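YlqD protein (Synechococcus sp. WH 8102, PDB 4DCI) is of unknown function but belongs to the YlqD family and joins a small mixed beta sheet to a long antiparallel pair of helices, probably a coiled coil. Local coordinates at residues Leu10-Pro15 against Ser119-Lys124; Ile16-Val21 against Val135-Arg140; Val22-Lys27 against Leu106-Ile111. All coordinates share one frame; numbering follows the deposited sequence.

In the fold
From the N terminus, strand 10-21 supplies the first segment of contacts 1 and 2, and the link into helix 24-60 and its first turn supply that of contact 3. Contact 1 joins 10-15 to 119-124 and contact 2 16-21 to 135-140; the loop of contact 2 opens inside that of contact 1 and closes beyond it, so the two cross. Contact 3, between 22-27 and 106-111, is nested inside both loops and closes the base of the helical hairpin 24-60/69-104. Strand 10-21 lies inside the sheet, between 111-123 and 136-140. Contacts 1 and 2 touch through S119 and I16, contacts 2 and 3 through the R140-D109 salt bridge; contacts 1 and 3 stay about 16 Å apart at their nearest atoms.

Contact 1. Residues Leu10-Pro15 against Ser119-Lys124; sequences LTIKRP and SSCEIK
L10 to R14 pair with I123 to S119 as an antiparallel beta ladder, the axes of strands 10-15 and 119-123 approaching to 4.3 Å at 136°, an angle that shows a marked twist. This pairs strand 10-21 with 111-123, outermost in the chain's own mixed sheet, with L10-I123, I12-C121 and R14-S119 as hydrogen-bonded pairs and T11-E122 and K13-S120 as non-hydrogen-bonded ones. Each hydrogen-bonded pair is linked in both directions, for example by I123 N to L10 O at 2.8 Å. At R14-S119 the geometry changes: R14 N stands above the carbonyl plane of S119, with a C=O...N angle of 125°.

L10, I12, R14, S119, C121 and I123 share one face. There I12 and I123 cross at about a right angle, I12 CG2 meeting I123 CD1 at 3.8 Å, and I123 CG1 lies 3.9 Å from L10 CB. Helix 129-132 adds L129 against both isoleucines. On the other face T11 and E122 run side by side, T11 CG2 being 3.8 Å from E122 OE2.

The sheet runs on across a subunit interface, where S119 and S120 pair with a strand of the third subunit and S119 OG is hydrogen-bonded to backbone O of T11 of the third subunit. R14 CG stands between backbone N and carbonyl carbon (chi1 75°), the chain extended to NE, and NH1 bonds to K132 O. R14 NE makes a weak bond of 3.5 Å to S119 OG, which lies at the guanidinium edge in its plane, while C121 CB sits over the centre of one guanidinium face, 3.5 Å from R14 CZ.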
ATOM      1  N   LEU B  10       1.427  25.346 -14.852  1.00 48.29           N
ATOM      2  CA  LEU B  10       1.543  23.956 -14.429  1.00 49.08           C
ATOM      3  C   LEU B  10       0.179  23.415 -14.038  1.00 48.88           C
ATOM      4  O   LEU B  10      -0.670  24.157 -13.536  1.00 46.84           O
ATOM      5  CB  LEU B  10       2.520  23.834 -13.257  1.00 47.13           C
ATOM      6  CG  LEU B  10       3.976  24.232 -13.537  1.00 46.57           C
ATOM      7  CD1 LEU B  10       4.768  24.369 -12.246  1.00 44.29           C
ATOM      8  CD2 LEU B  10       4.648  23.242 -14.479  1.00 49.17           C
ATOM      9  N   THR B  11      -0.028  22.124 -14.276  1.00 47.96           N
ATOM     10  CA  THR B  11      -1.262  21.468 -13.868  1.00 48.49           C
ATOM     11  C   THR B  11      -0.941  20.507 -12.739  1.00 49.70           C
ATOM     12  O   THR B  11      -0.144  19.586 -12.911  1.00 52.92           O
ATOM     13  CB  THR B  11      -1.917  20.694 -15.025  1.00 52.78           C
ATOM     14  OG1 THR B  11      -1.053  19.624 -15.413  1.00 54.71           O
ATOM     15  CG2 THR B  11      -2.155  21.602 -16.237  1.00 53.71           C
ATOM     16  N   ILE B  12      -1.542  20.740 -11.578  1.00 45.47           N
ATOM     17  CA  ILE B  12      -1.317  19.899 -10.408  1.00 45.11           C
ATOM     18  C   ILE B  12      -2.591  19.151 -10.087  1.00 45.53           C
ATOM     19  O   ILE B  12      -3.627  19.410 -10.684  1.00 44.48           O
ATOM     20  CB  ILE B  12      -0.910  20.714  -9.161  1.00 43.62           C
ATOM     21  CG1 ILE B  12      -1.994  21.743  -8.811  1.00 43.84           C
ATOM     22  CG2 ILE B  12       0.447  21.367  -9.370  1.00 42.97           C
ATOM     23  CD1 ILE B  12      -1.857  22.348  -7.432  1.00 45.45           C
ATOM     24  N   LYS B  13      -2.503  18.244  -9.119  1.00 43.62           N
ATOM     25  CA  LYS B  13      -3.635  17.488  -8.634  1.00 40.97           C
ATOM     26  C   LYS B  13      -4.132  18.067  -7.302  1.00 42.18           C
ATOM     27  O   LYS B  13      -3.335  18.381  -6.427  1.00 42.79           O
ATOM     28  CB  LYS B  13      -3.203  16.042  -8.487  1.00 42.32           C
ATOM     29  CG  LYS B  13      -4.100  15.206  -7.601  1.00 48.13           C
ATOM     30  CD  LYS B  13      -3.385  13.938  -7.183  1.00 52.68           C
ATOM     31  CE  LYS B  13      -4.081  13.263  -6.021  1.00 55.58           C
ATOM     32  NZ  LYS B  13      -3.284  12.065  -5.649  1.00 71.20           N
ATOM     33  N   ARG B  14      -5.447  18.202  -7.149  1.00 41.63           N
ATOM     34  CA  ARG B  14      -6.037  18.812  -5.948  1.00 44.40           C
ATOM     35  C   ARG B  14      -7.369  18.156  -5.595  1.00 45.59           C
ATOM     36  O   ARG B  14      -8.111  17.734  -6.478  1.00 46.23           O
ATOM     37  CB  ARG B  14      -6.331  20.290  -6.197  1.00 45.06           C
ATOM     38  CG  ARG B  14      -7.563  20.426  -7.074  1.00 47.29           C
ATOM     39  CD  ARG B  14      -8.213  21.774  -7.047  1.00 47.75           C
ATOM     40  NE  ARG B  14      -9.047  21.892  -8.230  1.00 50.37           N
ATOM     41  CZ  ARG B  14      -9.575  23.024  -8.663  1.00 54.02           C
ATOM     42  NH1 ARG B  14      -9.364  24.161  -8.011  1.00 54.62           N
ATOM     43  NH2 ARG B  14     -10.314  23.015  -9.758  1.00 57.44           N
ATOM     44  N   PRO B  15      -7.717  18.133  -4.301  1.00 46.61           N
ATOM     45  CA  PRO B  15      -8.992  17.555  -3.915  1.00 45.70           C
ATOM     46  C   PRO B  15     -10.155  18.533  -4.146  1.00 44.93           C
ATOM     47  O   PRO B  15      -9.957  19.750  -4.115  1.00 49.05           O
ATOM     48  CB  PRO B  15      -8.794  17.325  -2.426  1.00 45.12           C
ATOM     49  CG  PRO B  15      -7.930  18.472  -1.997  1.00 43.89           C
ATOM     50  CD  PRO B  15      -7.045  18.788  -3.162  1.00 45.74           C
ATOM     51  N   SER B 119      -9.315  15.895  -8.161  1.00 40.89           N
ATOM     52  CA  SER B 119      -9.434  16.848  -9.252  1.00 40.40           C
ATOM     53  C   SER B 119      -8.050  17.315  -9.671  1.00 39.70           C
ATOM     54  O   SER B 119      -7.034  16.848  -9.141  1.00 39.52           O
ATOM     55  CB  SER B 119     -10.259  18.051  -8.807  1.00 43.29           C
ATOM     56  OG  SER B 119     -10.303  19.038  -9.817  1.00 49.59           O
ATOM     57  N   SER B 120      -8.022  18.235 -10.628  1.00 39.05           N
ATOM     58  CA  SER B 120      -6.785  18.820 -11.099  1.00 38.41           C
ATOM     59  C   SER B 120      -7.061  20.271 -11.448  1.00 40.24           C
ATOM     60  O   SER B 120      -8.214  20.659 -11.536  1.00 45.52           O
ATOM     61  CB  SER B 120      -6.276  18.052 -12.316  1.00 39.07           C
ATOM     62  OG  SER B 120      -7.166  18.211 -13.399  1.00 41.62           O
ATOM     63  N   CYS B 121      -6.015  21.067 -11.626  1.00 41.19           N
ATOM     64  CA  CYS B 121      -6.157  22.487 -11.959  1.00 44.59           C
ATOM     65  C   CYS B 121      -4.807  23.129 -12.308  1.00 48.15           C
ATOM     66  O   CYS B 121      -3.746  22.521 -12.129  1.00 52.29           O
ATOM     67  CB  CYS B 121      -6.791  23.259 -10.805  1.00 46.67           C
ATOM     68  SG  CYS B 121      -5.663  23.440  -9.416  1.00 54.69           S
ATOM     69  N   GLU B 122      -4.860  24.367 -12.786  1.00 46.97           N
ATOM     70  CA  GLU B 122      -3.677  25.055 -13.260  1.00 46.72           C
ATOM     71  C   GLU B 122      -3.224  26.101 -12.260  1.00 44.02           C
ATOM     72  O   GLU B 122      -4.034  26.760 -11.620  1.00 44.46           O
ATOM     73  CB  GLU B 122      -3.954  25.700 -14.607  1.00 50.33           C
ATOM     74  CG  GLU B 122      -4.976  24.934 -15.428  1.00 55.96           C
ATOM     75  CD  GLU B 122      -4.754  25.066 -16.914  1.00 64.00           C
ATOM     76  OE1 GLU B 122      -4.567  26.208 -17.390  1.00 68.12           O
ATOM     77  OE2 GLU B 122      -4.773  24.015 -17.599  1.00 71.17           O
ATOM     78  N   ILE B 123      -1.914  26.225 -12.120  1.00 44.51           N
ATOM     79  CA  ILE B 123      -1.316  27.188 -11.220  1.00 42.82           C
ATOM     80  C   ILE B 123      -0.227  27.945 -11.952  1.00 45.70           C
ATOM     81  O   ILE B 123       0.450  27.389 -12.817  1.00 48.44           O
ATOM     82  CB  ILE B 123      -0.692  26.506 -10.002  1.00 40.68           C
ATOM     83  CG1 ILE B 123       0.274  25.393 -10.455  1.00 41.62           C
ATOM     84  CG2 ILE B 123      -1.789  25.968  -9.107  1.00 38.85           C
ATOM     85  CD1 ILE B 123       1.362  25.034  -9.459  1.00 41.21           C
ATOM     86  N   LYS B 124      -0.062  29.214 -11.600  1.00 45.60           N
ATOM     87  CA  LYS B 124       0.991  30.044 -12.169  1.00 47.40           C
ATOM     88  C   LYS B 124       1.514  30.955 -11.085  1.00 44.16           C
ATOM     89  O   LYS B 124       0.882  31.104 -10.050  1.00 43.24           O
ATOM     90  CB  LYS B 124       0.467  30.850 -13.361  1.00 48.08           C
ATOM     91  CG  LYS B 124      -0.730  31.736 -13.053  1.00 48.85           C
ATOM     92  CD  LYS B 124      -1.560  32.018 -14.300  1.00 53.75           C
ATOM     93  CE  LYS B 124      -2.812  32.816 -13.953  1.00 58.90           C
ATOM     94  NZ  LYS B 124      -3.726  32.109 -13.011  1.00 59.06           N
TER

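Contact 2. Residues Ile16-Val21 against Val135-Arg140; sequences ITVRAV and VAIVVR
T17 to A20 run parallel to A136 to V139, and five backbone hydrogen bonds link segments 16-21 and 135-140 in a regular zigzag. T17 N donates to V135 O, R19 N to I137 O and V21 N to V139 O, while T17 O and R19 O accept from I137 N and V139 N. The bonds are nearly straight, 174° at the hydrogen for R19 N to I137 O, and the axes of strands 16-21 and 136-140 make an angle of 31°, approaching to 4.5 Å.

Apolar contacts run along the ladder. V18 CG1 meets V139 CG2 at 4.0 Å on their shared face with I137, where L129 of the third subunit packs. At one end I16 CD1 lies 3.8 Å from V135 CB, side by side; at the other V21 CG2 reaches V138 CG1 at 3.6 Å.

R19 CG is anti to the carbonyl carbon (chi1 -66°), the chain extends to NE, and the guanidinium centre lies over A136 CB, 3.4 Å from R19 CZ. R140 CG packs against V21 CB at 3.8 Å, and R140 NH1 forms a salt bridge with D109.

Flanked by 111-123 and 143-148, this is the central parallel pair of the four strands that this chain contributes to a mixed sheet.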
ATOM      1  N   ILE B  16     -11.347  17.999  -4.385  1.00 44.94           N
ATOM      2  CA  ILE B  16     -12.570  18.798  -4.430  1.00 47.72           C
ATOM      3  C   ILE B  16     -13.476  18.330  -3.298  1.00 48.64           C
ATOM      4  O   ILE B  16     -13.605  17.130  -3.049  1.00 46.81           O
ATOM      5  CB  ILE B  16     -13.306  18.671  -5.788  1.00 50.74           C
ATOM      6  CG1 ILE B  16     -12.477  19.266  -6.925  1.00 56.82           C
ATOM      7  CG2 ILE B  16     -14.659  19.364  -5.772  1.00 50.19           C
ATOM      8  CD1 ILE B  16     -11.916  20.649  -6.653  1.00 62.02           C
ATOM      9  N   THR B  17     -14.090  19.276  -2.600  1.00 50.38           N
ATOM     10  CA  THR B  17     -14.997  18.931  -1.522  1.00 48.23           C
ATOM     11  C   THR B  17     -16.417  18.846  -2.052  1.00 46.89           C
ATOM     12  O   THR B  17     -16.869  19.720  -2.785  1.00 50.80           O
ATOM     13  CB  THR B  17     -14.901  19.953  -0.380  1.00 49.84           C
ATOM     14  OG1 THR B  17     -13.579  19.912   0.169  1.00 51.25           O
ATOM     15  CG2 THR B  17     -15.918  19.650   0.716  1.00 52.70           C
ATOM     16  N   VAL B  18     -17.111  17.777  -1.695  1.00 46.12           N
ATOM     17  CA  VAL B  18     -18.511  17.634  -2.061  1.00 48.28           C
ATOM     18  C   VAL B  18     -19.359  17.978  -0.844  1.00 49.00           C
ATOM     19  O   VAL B  18     -19.212  17.366   0.214  1.00 55.11           O
ATOM     20  CB  VAL B  18     -18.833  16.201  -2.542  1.00 47.29           C
ATOM     21  CG1 VAL B  18     -20.155  16.168  -3.294  1.00 43.82           C
ATOM     22  CG2 VAL B  18     -17.722  15.686  -3.437  1.00 45.07           C
ATOM     23  N   ARG B  19     -20.218  18.980  -0.983  1.00 50.14           N
ATOM     24  CA  ARG B  19     -21.206  19.292   0.049  1.00 56.80           C
ATOM     25  C   ARG B  19     -22.600  18.904  -0.456  1.00 54.69           C
ATOM     26  O   ARG B  19     -22.893  19.066  -1.638  1.00 63.19           O
ATOM     27  CB  ARG B  19     -21.162  20.783   0.406  1.00 61.33           C
ATOM     28  CG  ARG B  19     -19.869  21.229   1.070  1.00 62.74           C
ATOM     29  CD  ARG B  19     -19.770  22.742   1.157  1.00 68.12           C
ATOM     30  NE  ARG B  19     -18.389  23.161   1.400  1.00 76.62           N
ATOM     31  CZ  ARG B  19     -17.885  24.359   1.097  1.00 75.93           C
ATOM     32  NH1 ARG B  19     -18.635  25.294   0.520  1.00 87.64           N
ATOM     33  NH2 ARG B  19     -16.611  24.624   1.357  1.00 81.09           N
ATOM     34  N   ALA B  20     -23.457  18.386   0.422  1.00 53.64           N
ATOM     35  CA  ALA B  20     -24.824  18.018   0.026  1.00 54.02           C
ATOM     36  C   ALA B  20     -25.875  18.911   0.654  1.00 52.72           C
ATOM     37  O   ALA B  20     -25.790  19.273   1.833  1.00 53.86           O
ATOM     38  CB  ALA B  20     -25.120  16.563   0.350  1.00 51.51           C
ATOM     39  N   VAL B  21     -26.860  19.273  -0.151  1.00 53.67           N
ATOM     40  CA  VAL B  21     -28.051  19.941   0.349  1.00 57.63           C
ATOM     41  C   VAL B  21     -28.890  18.863   1.025  1.00 59.96           C
ATOM     42  O   VAL B  21     -29.081  17.771   0.464  1.00 58.67           O
ATOM     43  CB  VAL B  21     -28.852  20.610  -0.790  1.00 57.62           C
ATOM     44  CG1 VAL B  21     -30.086  21.314  -0.249  1.00 63.51           C
ATOM     45  CG2 VAL B  21     -27.995  21.618  -1.529  1.00 54.15           C
ATOM     46  N   VAL B 135     -11.546  24.334  -3.343  1.00 54.15           N
ATOM     47  CA  VAL B 135     -12.780  24.384  -4.105  1.00 54.47           C
ATOM     48  C   VAL B 135     -13.773  23.321  -3.606  1.00 53.06           C
ATOM     49  O   VAL B 135     -13.391  22.188  -3.301  1.00 50.64           O
ATOM     50  CB  VAL B 135     -12.487  24.239  -5.603  1.00 54.18           C
ATOM     51  CG1 VAL B 135     -13.762  24.021  -6.393  1.00 60.52           C
ATOM     52  CG2 VAL B 135     -11.776  25.484  -6.107  1.00 49.65           C
ATOM     53  N   ALA B 136     -15.043  23.706  -3.493  1.00 51.42           N
ATOM     54  CA  ALA B 136     -16.109  22.761  -3.142  1.00 49.90           C
ATOM     55  C   ALA B 136     -17.285  22.868  -4.101  1.00 49.03           C
ATOM     56  O   ALA B 136     -17.523  23.930  -4.669  1.00 56.41           O
ATOM     57  CB  ALA B 136     -16.575  22.976  -1.713  1.00 43.86           C
ATOM     58  N   ILE B 137     -18.005  21.764  -4.287  1.00 46.49           N
ATOM     59  CA  ILE B 137     -19.241  21.768  -5.065  1.00 45.39           C
ATOM     60  C   ILE B 137     -20.431  21.397  -4.181  1.00 47.28           C
ATOM     61  O   ILE B 137     -20.295  20.619  -3.229  1.00 46.91           O
ATOM     62  CB  ILE B 137     -19.157  20.826  -6.274  1.00 44.68           C
ATOM     63  CG1 ILE B 137     -19.032  19.373  -5.825  1.00 46.05           C
ATOM     64  CG2 ILE B 137     -17.966  21.191  -7.134  1.00 47.15           C
ATOM     65  CD1 ILE B 137     -18.969  18.383  -6.966  1.00 44.64           C
ATOM     66  N   VAL B 138     -21.590  21.969  -4.492  1.00 48.97           N
ATOM     67  CA  VAL B 138     -22.812  21.723  -3.730  1.00 51.66           C
ATOM     68  C   VAL B 138     -23.771  20.869  -4.553  1.00 55.03           C
ATOM     69  O   VAL B 138     -24.164  21.254  -5.657  1.00 56.35           O
ATOM     70  CB  VAL B 138     -23.494  23.038  -3.311  1.00 51.79           C
ATOM     71  CG1 VAL B 138     -24.789  22.758  -2.575  1.00 48.79           C
ATOM     72  CG2 VAL B 138     -22.563  23.863  -2.432  1.00 53.87           C
ATOM     73  N   VAL B 139     -24.125  19.705  -4.004  1.00 55.35           N
ATOM     74  CA  VAL B 139     -25.008  18.739  -4.658  1.00 56.23           C
ATOM     75  C   VAL B 139     -26.384  18.688  -3.985  1.00 59.80           C
ATOM     76  O   VAL B 139     -26.491  18.684  -2.751  1.00 56.87           O
ATOM     77  CB  VAL B 139     -24.393  17.317  -4.673  1.00 54.24           C
ATOM     78  CG1 VAL B 139     -25.432  16.287  -5.078  1.00 56.29           C
ATOM     79  CG2 VAL B 139     -23.210  17.253  -5.622  1.00 47.51           C
ATOM     80  N   ARG B 140     -27.424  18.648  -4.812  1.00 63.73           N
ATOM     81  CA  ARG B 140     -28.785  18.452  -4.348  1.00 64.90           C
ATOM     82  C   ARG B 140     -29.375  17.290  -5.131  1.00 69.20           C
ATOM     83  O   ARG B 140     -29.556  17.374  -6.350  1.00 68.74           O
ATOM     84  CB  ARG B 140     -29.601  19.714  -4.573  1.00 60.71           C
ATOM     85  CG  ARG B 140     -30.910  19.741  -3.821  1.00 60.66           C
ATOM     86  CD  ARG B 140     -31.798  20.868  -4.321  1.00 64.53           C
ATOM     87  NE  ARG B 140     -33.195  20.552  -4.050  1.00 67.47           N
ATOM     88  CZ  ARG B 140     -33.838  20.893  -2.938  1.00 68.11           C
ATOM     89  NH1 ARG B 140     -33.214  21.587  -1.989  1.00 71.46           N
ATOM     90  NH2 ARG B 140     -35.108  20.543  -2.782  1.00 71.54           N
TER

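Contact 3. Residues Val22-Lys27 against Leu106-Ile111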
ATOM      1  N   VAL B  22     -29.370  19.148   2.234  1.00 59.98           N
ATOM      2  CA  VAL B  22     -30.187  18.162   2.937  1.00 62.08           C
ATOM      3  C   VAL B  22     -31.572  18.023   2.289  1.00 62.42           C
ATOM      4  O   VAL B  22     -32.380  18.965   2.279  1.00 61.40           O
ATOM      5  CB  VAL B  22     -30.299  18.425   4.455  1.00 62.43           C
ATOM      6  CG1 VAL B  22     -31.126  17.324   5.111  1.00 61.14           C
ATOM      7  CG2 VAL B  22     -28.920  18.484   5.099  1.00 57.21           C
ATOM      8  N   THR B  23     -31.803  16.843   1.717  1.00 61.01           N
ATOM      9  CA  THR B  23     -33.090  16.466   1.151  1.00 62.08           C
ATOM     10  C   THR B  23     -33.541  15.211   1.870  1.00 63.17           C
ATOM     11  O   THR B  23     -32.723  14.531   2.491  1.00 64.47           O
ATOM     12  CB  THR B  23     -32.998  16.116  -0.345  1.00 62.21           C
ATOM     13  OG1 THR B  23     -32.287  14.882  -0.510  1.00 60.44           O
ATOM     14  CG2 THR B  23     -32.322  17.222  -1.141  1.00 66.63           C
ATOM     15  N   PRO B  24     -34.838  14.880   1.777  1.00 68.11           N
ATOM     16  CA  PRO B  24     -35.298  13.655   2.415  1.00 66.57           C
ATOM     17  C   PRO B  24     -34.634  12.421   1.799  1.00 62.99           C
ATOM     18  O   PRO B  24     -34.184  11.546   2.533  1.00 63.66           O
ATOM     19  CB  PRO B  24     -36.808  13.661   2.142  1.00 70.90           C
ATOM     20  CG  PRO B  24     -37.143  15.084   1.832  1.00 73.38           C
ATOM     21  CD  PRO B  24     -35.939  15.586   1.097  1.00 73.19           C
ATOM     22  N   THR B  25     -34.548  12.362   0.472  1.00 61.41           N
ATOM     23  CA  THR B  25     -33.870  11.250  -0.191  1.00 60.19           C
ATOM     24  C   THR B  25     -32.485  11.087   0.398  1.00 60.20           C
ATOM     25  O   THR B  25     -32.041   9.973   0.658  1.00 66.38           O
ATOM     26  CB  THR B  25     -33.743  11.464  -1.709  1.00 62.49           C
ATOM     27  OG1 THR B  25     -35.031  11.336  -2.321  1.00 65.49           O
ATOM     28  CG2 THR B  25     -32.803  10.437  -2.328  1.00 60.72           C
ATOM     29  N   TRP B  26     -31.818  12.208   0.633  1.00 58.76           N
ATOM     30  CA  TRP B  26     -30.447  12.176   1.105  1.00 61.98           C
ATOM     31  C   TRP B  26     -30.333  11.651   2.504  1.00 61.29           C
ATOM     32  O   TRP B  26     -29.455  10.836   2.789  1.00 57.75           O
ATOM     33  CB  TRP B  26     -29.807  13.550   0.986  1.00 66.75           C
ATOM     34  CG  TRP B  26     -28.369  13.551   1.425  1.00 65.33           C
ATOM     35  CD1 TRP B  26     -27.242  13.267   0.656  1.00 61.96           C
ATOM     36  CD2 TRP B  26     -27.855  13.834   2.769  1.00 64.24           C
ATOM     37  NE1 TRP B  26     -26.100  13.362   1.410  1.00 65.06           N
ATOM     38  CE2 TRP B  26     -26.398  13.696   2.688  1.00 63.25           C
ATOM     39  CE3 TRP B  26     -28.433  14.178   3.985  1.00 64.35           C
ATOM     40  CZ2 TRP B  26     -25.578  13.904   3.786  1.00 58.93           C
ATOM     41  CZ3 TRP B  26     -27.594  14.384   5.087  1.00 61.08           C
ATOM     42  CH2 TRP B  26     -26.202  14.249   4.987  1.00 54.59           C
ATOM     43  N   LYS B  27     -31.224  12.109   3.383  1.00 70.34           N
ATOM     44  CA  LYS B  27     -31.229  11.686   4.785  1.00 65.38           C
ATOM     45  C   LYS B  27     -31.380  10.165   4.948  1.00 60.72           C
ATOM     46  O   LYS B  27     -30.642   9.560   5.720  1.00 61.15           O
ATOM     47  CB  LYS B  27     -32.298  12.442   5.582  1.00 64.53           C
ATOM     48  CG  LYS B  27     -32.252  12.172   7.079  1.00 75.61           C
ATOM     49  CD  LYS B  27     -33.584  12.449   7.767  1.00 85.42           C
ATOM     50  CE  LYS B  27     -33.729  13.912   8.166  1.00 89.80           C
ATOM     51  NZ  LYS B  27     -32.635  14.381   9.063  1.00 89.08           N
ATOM     52  N   LEU B 106     -30.521  16.789  11.548  1.00 83.65           N
ATOM     53  CA  LEU B 106     -30.417  17.742  10.430  1.00 86.87           C
ATOM     54  C   LEU B 106     -31.767  18.141   9.841  1.00 88.83           C
ATOM     55  O   LEU B 106     -32.675  17.313   9.723  1.00 76.57           O
ATOM     56  CB  LEU B 106     -29.542  17.189   9.302  1.00 81.25           C
ATOM     57  CG  LEU B 106     -28.018  17.166   9.439  1.00 82.64           C
ATOM     58  CD1 LEU B 106     -27.417  16.540   8.189  1.00 67.45           C
ATOM     59  CD2 LEU B 106     -27.441  18.557   9.675  1.00 84.02           C
ATOM     60  N   GLU B 107     -31.874  19.413   9.453  1.00 87.39           N
ATOM     61  CA  GLU B 107     -33.080  19.957   8.829  1.00 82.62           C
ATOM     62  C   GLU B 107     -32.918  20.051   7.317  1.00 77.34           C
ATOM     63  O   GLU B 107     -31.796  20.147   6.813  1.00 75.32           O
ATOM     64  CB  GLU B 107     -33.404  21.336   9.405  1.00 84.44           C
ATOM     65  CG  GLU B 107     -33.950  21.305  10.825  1.00 95.55           C
ATOM     66  CD  GLU B 107     -33.540  22.520  11.641  1.00 98.82           C
ATOM     67  OE1 GLU B 107     -32.474  23.113  11.350  1.00 99.56           O
ATOM     68  OE2 GLU B 107     -34.277  22.876  12.584  1.00113.35           O
HETATM   69  N   MSE B 108     -34.043  20.019   6.604  1.00 74.52           N
HETATM   70  CA  MSE B 108     -34.054  20.193   5.152  1.00 75.51           C
HETATM   71  C   MSE B 108     -33.382  21.502   4.748  1.00 75.54           C
HETATM   72  O   MSE B 108     -33.461  22.505   5.471  1.00 74.15           O
HETATM   73  CB  MSE B 108     -35.488  20.171   4.608  1.00 78.41           C
HETATM   74  CG  MSE B 108     -36.272  18.892   4.865  1.00 82.68           C
HETATM   75 SE   MSE B 108     -35.373  17.287   4.237  0.75 74.41          SE
HETATM   76  CE  MSE B 108     -34.697  16.639   5.938  1.00 68.19           C
ATOM     77  N   ASP B 109     -32.712  21.475   3.598  1.00 74.39           N
ATOM     78  CA  ASP B 109     -32.057  22.662   3.025  1.00 73.41           C
ATOM     79  C   ASP B 109     -30.810  23.160   3.776  1.00 69.82           C
ATOM     80  O   ASP B 109     -30.215  24.175   3.399  1.00 64.47           O
ATOM     81  CB  ASP B 109     -33.067  23.798   2.811  1.00 74.87           C
ATOM     82  CG  ASP B 109     -34.146  23.437   1.811  1.00 79.91           C
ATOM     83  OD1 ASP B 109     -33.860  22.664   0.870  1.00 78.61           O
ATOM     84  OD2 ASP B 109     -35.284  23.928   1.960  1.00 83.44           O
ATOM     85  N   GLN B 110     -30.413  22.449   4.826  1.00 66.23           N
ATOM     86  CA  GLN B 110     -29.098  22.652   5.410  1.00 67.33           C
ATOM     87  C   GLN B 110     -28.044  22.079   4.465  1.00 64.65           C
ATOM     88  O   GLN B 110     -28.351  21.240   3.607  1.00 64.64           O
ATOM     89  CB  GLN B 110     -29.004  21.948   6.750  1.00 70.41           C
ATOM     90  CG  GLN B 110     -29.330  22.810   7.949  1.00 71.34           C
ATOM     91  CD  GLN B 110     -29.054  22.072   9.240  1.00 75.92           C
ATOM     92  OE1 GLN B 110     -29.871  21.272   9.698  1.00 77.37           O
ATOM     93  NE2 GLN B 110     -27.890  22.325   9.828  1.00 77.07           N
ATOM     94  N   ILE B 111     -26.803  22.522   4.624  1.00 59.25           N
ATOM     95  CA  ILE B 111     -25.726  22.066   3.748  1.00 59.50           C
ATOM     96  C   ILE B 111     -24.623  21.368   4.530  1.00 56.96           C
ATOM     97  O   ILE B 111     -24.118  21.907   5.514  1.00 52.99           O
ATOM     98  CB  ILE B 111     -25.157  23.223   2.906  1.00 55.55           C
ATOM     99  CG1 ILE B 111     -26.191  23.647   1.857  1.00 49.71           C
ATOM    100  CG2 ILE B 111     -23.848  22.809   2.245  1.00 57.47           C
ATOM    101  CD1 ILE B 111     -25.850  24.913   1.100  1.00 47.63           C
TER
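V22 and the turn E107-Q110 are joined by two backbone hydrogen bonds. V22 N donates to Q110 O at 2.7 Å, and V22 O accepts from D109 N at 2.9 Å, the donor lying in the carbonyl plane on a lone pair. The turn is type II, with D109 at phi 70° and a weak Q110 N to E107 O bond; Q110 OE1 braces it further by accepting from E107 N.

A third bond across the contact comes from a side chain. K27 bends at chi3 (-86°) and chi4 (-58°), and its NZ reaches L106 O at 3.0 Å, with a weak second bond to R104 O near the end of helix 69-104.

Apolar packing centres on V22, which meets M108 and L106. Its CG1 touches the CE of selenomethionine M108 at 3.7 Å, the two side chains crossing at about a right angle, while its CG2 lies 3.9 Å from L106 CD1. That same L106 CD1 meets the W26 ring at its edge, near the ring plane, 3.8 Å from CZ3. M108 folds back over the helix start: its SE is 3.5 Å from P24 N, and its CE also meets K27 CE.

T23 caps helix 24-60 at its N terminus, its OG1 accepting from W26 N at 2.9 Å, and the same hydroxyl is hydrogen-bonded to D141 OD1. The whole forms the junction between sheet and helical hairpin, where a capped helix 24-60 starts beside the turn leading into strand 111-123, at the base of the predicted coiled coil.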